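Local coordinates for protein DnaB intein (Synechocystis sp., PDB 1MI8) that probably excises itself from a replicative DNA helicase precursor by protein splicing, joining the flanking sequences, with asparagine cyclization as one step, at residues A[50-55]-A[133-138]; A[3-8]-A[68-73]; A[43-48]-A[139-144]; A[93-98]-A[150-155]. The protein carries 4 engineered substitutions. All coordinates share one frame; numbering follows the deposited sequence.

Contact 1: residues A[50-55]-A[133-138]; sequences VFMTGK and VEEVFD. Engineered in segment 50-55: M52 (natural residue Cys).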
loop_
_atom_site.group_PDB
_atom_site.type_symbol
_atom_site.label_atom_id
_atom_site.label_comp_id
_atom_site.label_asym_id
_atom_site.label_seq_id
_atom_site.Cartn_x
_atom_site.Cartn_y
_atom_site.Cartn_z
ATOM N N VAL A 50 14.329 -17.030 -19.400
ATOM C CA VAL A 50 13.981 -15.645 -19.099
ATOM C C VAL A 50 13.174 -15.121 -20.269
ATOM O O VAL A 50 13.503 -15.425 -21.402
ATOM C CB VAL A 50 15.219 -14.730 -19.013
ATOM C CG1 VAL A 50 14.778 -13.346 -18.564
ATOM C CG2 VAL A 50 16.274 -15.322 -18.099
ATOM N N PHE A 51 12.154 -14.306 -20.007
ATOM C CA PHE A 51 11.321 -13.766 -21.077
ATOM C C PHE A 51 10.553 -12.492 -20.692
ATOM O O PHE A 51 10.276 -12.266 -19.514
ATOM C CB PHE A 51 10.329 -14.836 -21.490
ATOM C CG PHE A 51 9.579 -15.411 -20.345
ATOM C CD1 PHE A 51 8.360 -14.876 -19.949
ATOM C CD2 PHE A 51 10.108 -16.473 -19.628
ATOM C CE1 PHE A 51 7.674 -15.390 -18.841
ATOM C CE2 PHE A 51 9.435 -16.999 -18.515
ATOM C CZ PHE A 51 8.220 -16.457 -18.119
ATOM N N MET A 52 10.274 -11.654 -21.678
ATOM C CA MET A 52 9.437 -10.478 -21.473
ATOM C C MET A 52 7.961 -10.814 -21.654
ATOM O O MET A 52 7.754 -11.741 -22.461
ATOM C CB MET A 52 9.851 -9.354 -22.425
ATOM C CG MET A 52 8.818 -8.247 -22.563
ATOM S SD MET A 52 8.488 -7.816 -24.282
ATOM C CE MET A 52 10.024 -7.010 -24.731
ATOM N N THR A 53 7.053 -10.289 -20.924
ATOM C CA THR A 53 5.672 -10.694 -21.136
ATOM C C THR A 53 4.866 -9.543 -21.706
ATOM O O THR A 53 3.636 -9.608 -21.765
ATOM C CB THR A 53 4.995 -11.149 -19.838
ATOM O OG1 THR A 53 5.037 -10.081 -18.861
ATOM C CG2 THR A 53 5.695 -12.375 -19.295
ATOM N N GLY A 54 5.554 -8.495 -22.140
ATOM C CA GLY A 54 4.847 -7.353 -22.681
ATOM C C GLY A 54 4.937 -6.087 -21.842
ATOM O O GLY A 54 5.801 -5.959 -20.973
ATOM N N LYS A 55 4.052 -5.135 -22.108
ATOM C CA LYS A 55 4.066 -3.895 -21.357
ATOM C C LYS A 55 2.964 -3.926 -20.301
ATOM O O LYS A 55 1.819 -4.198 -20.611
ATOM C CB LYS A 55 3.863 -2.711 -22.300
ATOM C CG LYS A 55 4.844 -2.685 -23.451
ATOM C CD LYS A 55 5.261 -1.276 -23.782
ATOM C CE LYS A 55 6.352 -1.319 -24.851
ATOM N NZ LYS A 55 7.301 -0.205 -24.723
ATOM N N VAL A 133 3.532 2.297 -16.802
ATOM C CA VAL A 133 3.581 1.061 -17.584
ATOM C C VAL A 133 4.986 0.938 -18.084
ATOM O O VAL A 133 5.639 1.944 -18.393
ATOM C CB VAL A 133 2.677 1.059 -18.830
ATOM C CG1 VAL A 133 2.950 -0.202 -19.643
ATOM C CG2 VAL A 133 1.212 1.111 -18.425
ATOM N N GLU A 134 5.446 -0.304 -18.124
ATOM C CA GLU A 134 6.783 -0.629 -18.608
ATOM C C GLU A 134 6.766 -2.051 -19.100
ATOM O O GLU A 134 5.809 -2.796 -18.860
ATOM C CB GLU A 134 7.858 -0.595 -17.521
ATOM C CG GLU A 134 7.726 0.399 -16.431
ATOM C CD GLU A 134 8.939 0.321 -15.522
ATOM O OE1 GLU A 134 9.771 -0.615 -15.698
ATOM O OE2 GLU A 134 9.064 1.192 -14.646
ATOM N N GLU A 135 7.843 -2.388 -19.818
ATOM C CA GLU A 135 8.080 -3.736 -20.336
ATOM C C GLU A 135 8.313 -4.551 -19.071
ATOM O O GLU A 135 9.025 -4.124 -18.160
ATOM C CB GLU A 135 9.333 -3.750 -21.229
ATOM C CG GLU A 135 9.012 -3.907 -22.693
ATOM C CD GLU A 135 10.215 -3.580 -23.584
ATOM O OE1 GLU A 135 11.381 -3.759 -23.128
ATOM O OE2 GLU A 135 9.996 -3.152 -24.750
ATOM N N VAL A 136 7.726 -5.725 -19.018
ATOM C CA VAL A 136 7.835 -6.491 -17.802
ATOM C C VAL A 136 8.297 -7.917 -18.115
ATOM O O VAL A 136 8.028 -8.462 -19.215
ATOM C CB VAL A 136 6.465 -6.298 -17.050
ATOM C CG1 VAL A 136 5.359 -7.192 -17.603
ATOM C CG2 VAL A 136 6.664 -6.383 -15.570
ATOM N N PHE A 137 9.074 -8.474 -17.189
ATOM C CA PHE A 137 9.681 -9.791 -17.357
ATOM C C PHE A 137 9.535 -10.798 -16.190
ATOM O O PHE A 137 9.262 -10.419 -15.030
ATOM C CB PHE A 137 11.193 -9.641 -17.610
ATOM C CG PHE A 137 11.586 -8.682 -18.749
ATOM C CD1 PHE A 137 11.420 -7.308 -18.624
ATOM C CD2 PHE A 137 12.199 -9.178 -19.913
ATOM C CE1 PHE A 137 11.849 -6.417 -19.615
ATOM C CE2 PHE A 137 12.654 -8.290 -20.944
ATOM C CZ PHE A 137 12.481 -6.910 -20.800
ATOM N N ASP A 138 9.773 -12.082 -16.508
ATOM C CA ASP A 138 9.734 -13.146 -15.515
ATOM C C ASP A 138 10.695 -14.275 -15.913
ATOM O O ASP A 138 11.383 -14.259 -16.945
ATOM C CB ASP A 138 8.283 -13.683 -15.332
ATOM C CG ASP A 138 8.028 -14.335 -13.925
ATOM O OD1 ASP A 138 8.967 -14.390 -13.079
ATOM O OD2 ASP A 138 6.861 -14.812 -13.684
#
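M52, an engineered residue, lays its side chain over one face of the F137 ring, with CG 4.3 Å from the ring centroid and only 15° off the normal: a CH-pi contact. CB also lies over this face, 3.3 Å from F137 CE2. The methionine chain then bends at chi2 and chi3, which carries CE on to the carboxylate of E135, 3.6 Å from its CD. K55 NZ stands 4.0 Å from E135 OE2, a long salt bridge. F51, V136 and D138 occupy the other face of the sheet. There the F51 ring runs alongside D138, its plane 49° from that of the carboxylate, and the carbonyl O of D138 lies over one ring face. T53 OG1 separately reaches V136 CG1, at 3.2 Å. The backbones are stitched by F51 N to D138 O and D138 N to F51 O at one end, then by T53 N to V136 O at 2.7 Å and V136 N to G54 O at 2.8 Å. The backbone angles of G54 would press a CB against the carbonyl O of T53, as suits glycine. Two long strands, 41-63 and 120-140, thus pair as twisted antiparallel neighbours, an arrangement typical of the all-beta, horseshoe-shaped Hint fold of inteins.

Contact 2: residues A[3-8]-A[68-73]; sequences AISGDS and TIKATA. Engineered in segment 3-8: A3 (natural residue Cys).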
loop_
_atom_site.group_PDB
_atom_site.type_symbol
_atom_site.label_atom_id
_atom_site.label_comp_id
_atom_site.label_asym_id
_atom_site.label_seq_id
_atom_site.Cartn_x
_atom_site.Cartn_y
_atom_site.Cartn_z
ATOM N N ALA A 3 5.128 -10.652 -13.062
ATOM C CA ALA A 3 6.219 -10.071 -13.865
ATOM C C ALA A 3 6.756 -8.834 -13.171
ATOM O O ALA A 3 6.020 -8.112 -12.477
ATOM C CB ALA A 3 5.750 -9.714 -15.319
ATOM N N ILE A 4 8.033 -8.555 -13.391
ATOM C CA ILE A 4 8.649 -7.405 -12.736
ATOM C C ILE A 4 9.336 -6.522 -13.783
ATOM O O ILE A 4 9.557 -6.976 -14.915
ATOM C CB ILE A 4 9.710 -7.911 -11.724
ATOM C CG1 ILE A 4 10.773 -8.751 -12.482
ATOM C CG2 ILE A 4 9.021 -8.866 -10.653
ATOM C CD1 ILE A 4 11.963 -9.178 -11.625
ATOM N N SER A 5 9.686 -5.294 -13.409
ATOM C CA SER A 5 10.394 -4.405 -14.326
ATOM C C SER A 5 11.757 -5.001 -14.766
ATOM O O SER A 5 12.469 -5.686 -13.987
ATOM C CB SER A 5 10.618 -3.013 -13.666
ATOM O OG SER A 5 11.753 -2.305 -14.178
ATOM N N GLY A 6 12.115 -4.720 -16.015
ATOM C CA GLY A 6 13.367 -5.178 -16.558
ATOM C C GLY A 6 14.569 -4.640 -15.816
ATOM O O GLY A 6 15.643 -5.199 -15.927
ATOM N N ASP A 7 14.372 -3.560 -15.051
ATOM C CA ASP A 7 15.434 -2.927 -14.267
ATOM C C ASP A 7 15.837 -3.811 -13.090
ATOM O O ASP A 7 16.919 -3.652 -12.534
ATOM C CB ASP A 7 14.951 -1.596 -13.666
ATOM C CG ASP A 7 14.310 -0.636 -14.719
ATOM O OD1 ASP A 7 14.003 0.518 -14.354
ATOM O OD2 ASP A 7 14.097 -1.024 -15.887
ATOM N N SER A 8 14.936 -4.684 -12.667
ATOM C CA SER A 8 15.205 -5.526 -11.489
ATOM C C SER A 8 16.522 -6.323 -11.612
ATOM O O SER A 8 16.813 -6.975 -12.603
ATOM C CB SER A 8 14.026 -6.490 -11.227
ATOM O OG SER A 8 12.748 -5.830 -11.219
ATOM N N THR A 68 13.612 -2.315 -2.526
ATOM C CA THR A 68 12.527 -1.885 -3.388
ATOM C C THR A 68 12.552 -2.587 -4.728
ATOM O O THR A 68 13.627 -2.903 -5.266
ATOM C CB THR A 68 12.666 -0.384 -3.716
ATOM O OG1 THR A 68 12.894 0.354 -2.490
ATOM C CG2 THR A 68 11.412 0.123 -4.348
ATOM N N ILE A 69 11.368 -2.727 -5.305
ATOM C CA ILE A 69 11.246 -3.369 -6.585
ATOM C C ILE A 69 9.971 -2.897 -7.267
ATOM O O ILE A 69 9.014 -2.478 -6.629
ATOM C CB ILE A 69 11.265 -4.943 -6.435
ATOM C CG1 ILE A 69 11.528 -5.566 -7.797
ATOM C CG2 ILE A 69 9.875 -5.505 -5.880
ATOM C CD1 ILE A 69 11.680 -7.129 -7.722
ATOM N N LYS A 70 9.986 -2.906 -8.587
ATOM C CA LYS A 70 8.843 -2.498 -9.352
ATOM C C LYS A 70 8.259 -3.782 -9.912
ATOM O O LYS A 70 8.995 -4.579 -10.512
ATOM C CB LYS A 70 9.275 -1.588 -10.471
ATOM C CG LYS A 70 9.510 -0.151 -10.038
ATOM C CD LYS A 70 9.865 0.704 -11.288
ATOM C CE LYS A 70 11.255 0.322 -11.893
ATOM N NZ LYS A 70 11.382 1.036 -13.246
ATOM N N ALA A 71 6.946 -3.961 -9.766
ATOM C CA ALA A 71 6.328 -5.225 -10.197
ATOM C C ALA A 71 4.820 -5.113 -10.556
ATOM O O ALA A 71 4.144 -4.173 -10.125
ATOM C CB ALA A 71 6.532 -6.287 -9.056
ATOM N N THR A 72 4.284 -6.085 -11.299
ATOM C CA THR A 72 2.840 -6.056 -11.656
ATOM C C THR A 72 1.965 -6.328 -10.443
ATOM O O THR A 72 2.417 -6.910 -9.437
ATOM C CB THR A 72 2.473 -7.114 -12.757
ATOM O OG1 THR A 72 2.965 -8.414 -12.381
ATOM C CG2 THR A 72 3.108 -6.719 -14.095
ATOM N N ALA A 73 0.719 -5.890 -10.542
ATOM C CA ALA A 73 -0.252 -6.030 -9.480
ATOM C C ALA A 73 -0.434 -7.475 -9.080
ATOM O O ALA A 73 -0.828 -7.767 -7.949
ATOM C CB ALA A 73 -1.636 -5.453 -9.905
HETATM O O HOH W 1 12.333 -3.219 -10.166
#
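K70 reaches along S5 to D7, tying the N-terminal splice region of this Hint-fold intein to strand 68-71. Its CB packs on S5 CB at 3.7 Å; the chain runs out extended to CD, turns at chi3 (-68°), and brings CE beside S5 OG. At the tip, NZ forms a salt bridge with D7 OD1 at 2.9 Å, approaching from above the carboxylate plane. E134 OE2 supplies a second carboxylate for the same ammonium, and E134 OE1 bonds S5 OG, so the lysine sits between two acids and would be expected to stay protonated. D7 is placed by the type I turn S5 to S8, inside which S5 OG accepts from D7 N to make an ST turn, while S5 O takes both S8 N and S8 OG. Behind the turn the two backbones come together: S5 N donates to K70 O from well above the carbonyl plane, and T72 N meets O of the engineered residue A3 almost head-on, at 2.9 Å. I4 CG2 packs 3.9 Å from A71 CB, and its side chain also meets F147 and A149 of strand 146-149. T72 OG1 is hydrogen-bonded to N74. One water finishes the join, donating to S8 OG and accepting from K70 N, 2.8 Å from each.

Contact 3: residues A[43-48]-A[139-144]; sequences ESAKVS and LTVPGP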
loop_
_atom_site.group_PDB
_atom_site.type_symbol
_atom_site.label_atom_id
_atom_site.label_comp_id
_atom_site.label_asym_id
_atom_site.label_seq_id
_atom_site.Cartn_x
_atom_site.Cartn_y
_atom_site.Cartn_z
ATOM N N GLU A 43 18.555 -21.753 -1.361
ATOM C CA GLU A 43 19.371 -22.712 -2.054
ATOM C C GLU A 43 19.554 -22.260 -3.489
ATOM O O GLU A 43 18.698 -21.620 -4.073
ATOM C CB GLU A 43 18.744 -24.119 -1.984
ATOM C CG GLU A 43 17.227 -24.140 -2.204
ATOM C CD GLU A 43 16.628 -25.563 -2.260
ATOM O OE1 GLU A 43 16.755 -26.310 -1.249
ATOM O OE2 GLU A 43 16.034 -25.903 -3.324
ATOM N N SER A 44 20.706 -22.567 -4.039
ATOM C CA SER A 44 20.971 -22.257 -5.431
ATOM C C SER A 44 19.966 -23.027 -6.323
ATOM O O SER A 44 19.592 -24.167 -6.021
ATOM C CB SER A 44 22.429 -22.677 -5.732
ATOM O OG SER A 44 22.678 -22.841 -7.120
ATOM N N ALA A 45 19.493 -22.415 -7.407
ATOM C CA ALA A 45 18.572 -23.129 -8.275
ATOM C C ALA A 45 18.722 -22.635 -9.697
ATOM O O ALA A 45 18.993 -21.458 -9.930
ATOM C CB ALA A 45 17.133 -22.966 -7.800
ATOM N N LYS A 46 18.539 -23.542 -10.647
ATOM C CA LYS A 46 18.682 -23.209 -12.065
ATOM C C LYS A 46 17.507 -22.481 -12.672
ATOM O O LYS A 46 16.336 -22.793 -12.384
ATOM C CB LYS A 46 18.930 -24.476 -12.917
ATOM C CG LYS A 46 20.402 -24.880 -13.051
ATOM C CD LYS A 46 20.542 -26.128 -13.971
ATOM C CE LYS A 46 22.018 -26.446 -14.346
ATOM N NZ LYS A 46 22.906 -26.540 -13.151
ATOM N N VAL A 47 17.832 -21.534 -13.549
ATOM C CA VAL A 47 16.819 -20.740 -14.237
ATOM C C VAL A 47 16.647 -21.448 -15.551
ATOM O O VAL A 47 17.627 -21.640 -16.259
ATOM C CB VAL A 47 17.318 -19.305 -14.516
ATOM C CG1 VAL A 47 16.379 -18.588 -15.518
ATOM C CG2 VAL A 47 17.439 -18.543 -13.192
ATOM N N SER A 48 15.417 -21.830 -15.883
ATOM C CA SER A 48 15.189 -22.541 -17.140
ATOM C C SER A 48 15.221 -21.571 -18.325
ATOM O O SER A 48 15.908 -21.821 -19.316
ATOM C CB SER A 48 13.846 -23.274 -17.080
ATOM O OG SER A 48 12.805 -22.330 -16.915
ATOM N N LEU A 139 10.781 -15.275 -15.089
ATOM C CA LEU A 139 11.672 -16.312 -15.483
ATOM C C LEU A 139 11.076 -17.518 -14.860
ATOM O O LEU A 139 10.221 -17.401 -13.990
ATOM C CB LEU A 139 13.106 -15.978 -15.030
ATOM C CG LEU A 139 13.412 -15.620 -13.570
ATOM C CD1 LEU A 139 13.468 -16.878 -12.761
ATOM C CD2 LEU A 139 14.748 -14.903 -13.478
ATOM N N THR A 140 11.494 -18.679 -15.341
ATOM C CA THR A 140 10.963 -19.930 -14.857
ATOM C C THR A 140 12.055 -20.616 -14.048
ATOM O O THR A 140 13.235 -20.643 -14.434
ATOM C CB THR A 140 10.529 -20.821 -16.054
ATOM O OG1 THR A 140 9.660 -20.072 -16.902
ATOM C CG2 THR A 140 9.771 -22.027 -15.589
ATOM N N VAL A 141 11.662 -21.165 -12.912
ATOM C CA VAL A 141 12.603 -21.834 -12.038
ATOM C C VAL A 141 11.959 -23.120 -11.480
ATOM O O VAL A 141 11.243 -23.108 -10.457
ATOM C CB VAL A 141 13.080 -20.875 -10.909
ATOM C CG1 VAL A 141 11.867 -20.275 -10.220
ATOM C CG2 VAL A 141 13.959 -21.610 -9.887
ATOM N N PRO A 142 12.188 -24.247 -12.197
ATOM C CA PRO A 142 11.691 -25.591 -11.865
ATOM C C PRO A 142 12.036 -26.000 -10.426
ATOM O O PRO A 142 13.196 -25.896 -9.995
ATOM C CB PRO A 142 12.387 -26.472 -12.902
ATOM C CG PRO A 142 12.325 -25.598 -14.166
ATOM C CD PRO A 142 12.654 -24.187 -13.603
ATOM N N GLY A 143 11.031 -26.462 -9.692
ATOM C CA GLY A 143 11.229 -26.877 -8.319
ATOM C C GLY A 143 10.823 -25.831 -7.297
ATOM O O GLY A 143 9.695 -25.855 -6.802
ATOM N N PRO A 144 11.727 -24.905 -6.921
ATOM C CA PRO A 144 11.259 -23.925 -5.924
ATOM C C PRO A 144 10.376 -22.801 -6.469
ATOM O O PRO A 144 9.658 -22.173 -5.718
ATOM C CB PRO A 144 12.572 -23.422 -5.268
ATOM C CG PRO A 144 13.526 -23.472 -6.396
ATOM C CD PRO A 144 13.185 -24.828 -7.107
HETATM O O HOH W 2 15.481 -25.185 -11.244
#
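V141 turns CG2 anti to its backbone N, with CG1 between N and the carbonyl carbon (chi1 52°), and V47 likewise holds CG1 anti to N (167°); these torsions aim one methyl of each at the opposing segment. V141 CG2 lands 4.0 Å from A45 CB and also comes up to the carbonyl O of K46. The same A45 methyl meets the ring of P144, whose CG is 3.9 Å away, so a single small side chain is approached by both a valine branch and a proline ring. Farther along 43-48, V47 CG1 comes to 4.2 Å from L139 CB, a looser apolar contact. Only one firm direct bond links the main chains: S48 N donates to T140 O at 2.9 Å, from a position tilted 28° out of the carbonyl plane. V47 CA leans on that same oxygen, and the CB of S48 rests against CD of P142 at 3.8 Å. Toward K46 and P142 the chains diverge, and a water bridges them, donating to K46 O at 2.8 Å and P142 O at 2.7 Å. The separation follows from the path of 139-144, which leaves the strand and turns through P142, G143 and P144; at G143 the backbone angles would jam a CB into the carbonyl O of P142. Strand 31-36 pairs with 43-45 by backbone bonds (E43 with A34, A45 with I32), while V47 bonds to D29 and F30; A34 touches P144 and I32 touches V47, and A156 and S157 of the C-terminal tail reach V141 and T140.

Contact 4: residues A[93-98]-A[150-155]; sequences EHIALP and NDIIVH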
loop_
_atom_site.group_PDB
_atom_site.type_symbol
_atom_site.label_atom_id
_atom_site.label_comp_id
_atom_site.label_asym_id
_atom_site.label_seq_id
_atom_site.Cartn_x
_atom_site.Cartn_y
_atom_site.Cartn_z
ATOM N N GLU A 93 1.823 -6.175 6.503
ATOM C CA GLU A 93 2.474 -7.457 6.159
ATOM C C GLU A 93 4.001 -7.402 6.271
ATOM O O GLU A 93 4.593 -6.326 6.239
ATOM C CB GLU A 93 2.121 -7.892 4.704
ATOM C CG GLU A 93 0.629 -8.078 4.255
ATOM C CD GLU A 93 0.031 -9.463 4.626
ATOM O OE1 GLU A 93 0.775 -10.456 4.843
ATOM O OE2 GLU A 93 -1.195 -9.583 4.647
ATOM N N HIS A 94 4.659 -8.548 6.422
ATOM C CA HIS A 94 6.118 -8.535 6.354
ATOM C C HIS A 94 6.392 -9.453 5.160
ATOM O O HIS A 94 5.620 -10.387 4.909
ATOM C CB HIS A 94 6.785 -9.164 7.589
ATOM C CG HIS A 94 6.513 -8.431 8.870
ATOM N ND1 HIS A 94 5.283 -8.461 9.495
ATOM C CD2 HIS A 94 7.287 -7.595 9.599
ATOM C CE1 HIS A 94 5.309 -7.664 10.550
ATOM N NE2 HIS A 94 6.511 -7.123 10.633
ATOM N N ILE A 95 7.476 -9.229 4.432
ATOM C CA ILE A 95 7.818 -10.150 3.327
ATOM C C ILE A 95 9.256 -10.649 3.442
ATOM O O ILE A 95 10.133 -10.045 4.077
ATOM C CB ILE A 95 7.606 -9.544 1.936
ATOM C CG1 ILE A 95 8.602 -8.413 1.705
ATOM C CG2 ILE A 95 6.130 -9.044 1.833
ATOM C CD1 ILE A 95 8.570 -7.832 0.243
ATOM N N ALA A 96 9.469 -11.794 2.843
ATOM C CA ALA A 96 10.730 -12.475 2.919
ATOM C C ALA A 96 11.859 -11.835 2.079
ATOM O O ALA A 96 11.678 -11.590 0.858
ATOM C CB ALA A 96 10.506 -13.905 2.494
ATOM N N LEU A 97 12.981 -11.536 2.749
ATOM C CA LEU A 97 14.211 -11.017 2.099
ATOM C C LEU A 97 15.356 -11.972 2.469
ATOM O O LEU A 97 15.437 -12.458 3.581
ATOM C CB LEU A 97 14.648 -9.644 2.632
ATOM C CG LEU A 97 13.619 -8.534 2.754
ATOM C CD1 LEU A 97 14.388 -7.303 3.209
ATOM C CD2 LEU A 97 12.879 -8.337 1.431
ATOM N N PRO A 98 16.277 -12.208 1.536
ATOM C CA PRO A 98 17.393 -13.110 1.868
ATOM C C PRO A 98 18.224 -12.414 2.960
ATOM O O PRO A 98 18.473 -11.225 2.886
ATOM C CB PRO A 98 18.131 -13.248 0.535
ATOM C CG PRO A 98 17.583 -12.050 -0.344
ATOM C CD PRO A 98 16.178 -11.916 0.089
ATOM N N ASN A 150 16.417 -7.694 -6.680
ATOM C CA ASN A 150 16.534 -6.494 -5.903
ATOM C C ASN A 150 16.525 -6.920 -4.464
ATOM O O ASN A 150 15.923 -6.292 -3.631
ATOM C CB ASN A 150 15.411 -5.490 -6.213
ATOM C CG ASN A 150 15.695 -4.715 -7.537
ATOM O OD1 ASN A 150 16.627 -5.067 -8.289
ATOM N ND2 ASN A 150 14.909 -3.698 -7.816
ATOM N N ASP A 151 17.187 -8.044 -4.200
ATOM C CA ASP A 151 17.353 -8.508 -2.812
ATOM C C ASP A 151 16.053 -8.786 -2.084
ATOM O O ASP A 151 15.998 -8.699 -0.856
ATOM C CB ASP A 151 18.139 -7.468 -2.025
ATOM C CG ASP A 151 19.580 -7.372 -2.469
ATOM O OD1 ASP A 151 20.228 -8.440 -2.627
ATOM O OD2 ASP A 151 20.075 -6.223 -2.653
ATOM N N ILE A 152 15.051 -9.210 -2.831
ATOM C CA ILE A 152 13.748 -9.532 -2.272
ATOM C C ILE A 152 13.378 -10.855 -2.889
ATOM O O ILE A 152 13.705 -11.128 -4.062
ATOM C CB ILE A 152 12.694 -8.493 -2.717
ATOM C CG1 ILE A 152 13.098 -7.098 -2.198
ATOM C CG2 ILE A 152 11.300 -8.849 -2.223
ATOM C CD1 ILE A 152 12.161 -6.015 -2.743
ATOM N N ILE A 153 12.707 -11.680 -2.112
ATOM C CA ILE A 153 12.249 -12.991 -2.627
ATOM C C ILE A 153 10.999 -12.781 -3.481
ATOM O O ILE A 153 10.015 -12.200 -3.010
ATOM C CB ILE A 153 11.833 -13.936 -1.507
ATOM C CG1 ILE A 153 13.051 -14.277 -0.613
ATOM C CG2 ILE A 153 11.306 -15.234 -2.119
ATOM C CD1 ILE A 153 14.043 -15.117 -1.335
ATOM N N VAL A 154 11.018 -13.245 -4.727
ATOM C CA VAL A 154 9.817 -13.096 -5.553
ATOM C C VAL A 154 9.471 -14.428 -6.277
ATOM O O VAL A 154 10.353 -15.221 -6.588
ATOM C CB VAL A 154 9.998 -11.963 -6.598
ATOM C CG1 VAL A 154 10.414 -10.659 -5.869
ATOM C CG2 VAL A 154 11.047 -12.367 -7.677
ATOM N N HIS A 155 8.186 -14.625 -6.554
ATOM C CA HIS A 155 7.703 -15.837 -7.188
ATOM C C HIS A 155 8.044 -15.866 -8.666
ATOM O O HIS A 155 8.068 -14.837 -9.344
ATOM C CB HIS A 155 6.181 -15.930 -7.030
ATOM C CG HIS A 155 5.653 -17.320 -7.190
ATOM N ND1 HIS A 155 5.597 -17.956 -8.409
ATOM C CD2 HIS A 155 5.234 -18.227 -6.271
ATOM C CE1 HIS A 155 5.178 -19.199 -8.235
ATOM N NE2 HIS A 155 4.949 -19.389 -6.950
HETATM O O HOH W 3 9.075 -11.957 -0.584
#
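The carbonyl O of A96 is gripped by two donors: I153 N at 3.1 Å, tilted 21° from the carbonyl plane, and a water at 3.0 Å. That water also donates to I153 O at 2.6 Å, so the backbone of I153 is tied to A96 on both its N-H, directly, and its C=O, through the water. This direct bond is the one hydrogen bond between the segments, since the strands cross at 113° rather than running side by side. Apolar side chains take over around it. I153 CG1 is anti to the carbonyl carbon (chi1 -64°), which sets it 4.0 Å from both A96 CB and P98 CD, over the peptide that carries the gripped oxygen. I152 goes to the other side of its strand, where CG2 meets I95 CD1 at 3.8 Å and also nears L97 CD2, which CG1 touches at 3.8 Å. P98 finishes the crossing with its CD 3.4 Å from D151 O, and the D151 carboxylate itself is salt-bridged to R18. Around these residues, V148 of strand 146-149 touches both P98 and I153, and F77 of strand 76-79 packs on I152. A short C-terminal hairpin, 146-149 with 152-155, is thus laid across strand 94-98 in the buried interior, consistent with the Hint fold, in which the C-terminal strand leads to the splice junction.

How the contacts relate
Strands 41-63 and 120-140 carry both contact 1 and contact 3, whose centres lie about 18 Å apart; contact 3 joins the chain farther out on either side of contact 1. Contacts 1 and 2 touch, their centres about 9 Å apart, and a backbone bond between I4 and F137 sets the N-terminal segment against strand 120-140. Contact 4 follows contact 2 in series, centres about 12 Å apart, and N150 bonds T68 between them. Contacts 2 and 3 lie on opposite sides of the chain's centre. Their segments alternate along the sequence, as do those of 3 and 4, so distant parts interlace in one compact beta fold, consistent with the need of splicing to bring both junctions together.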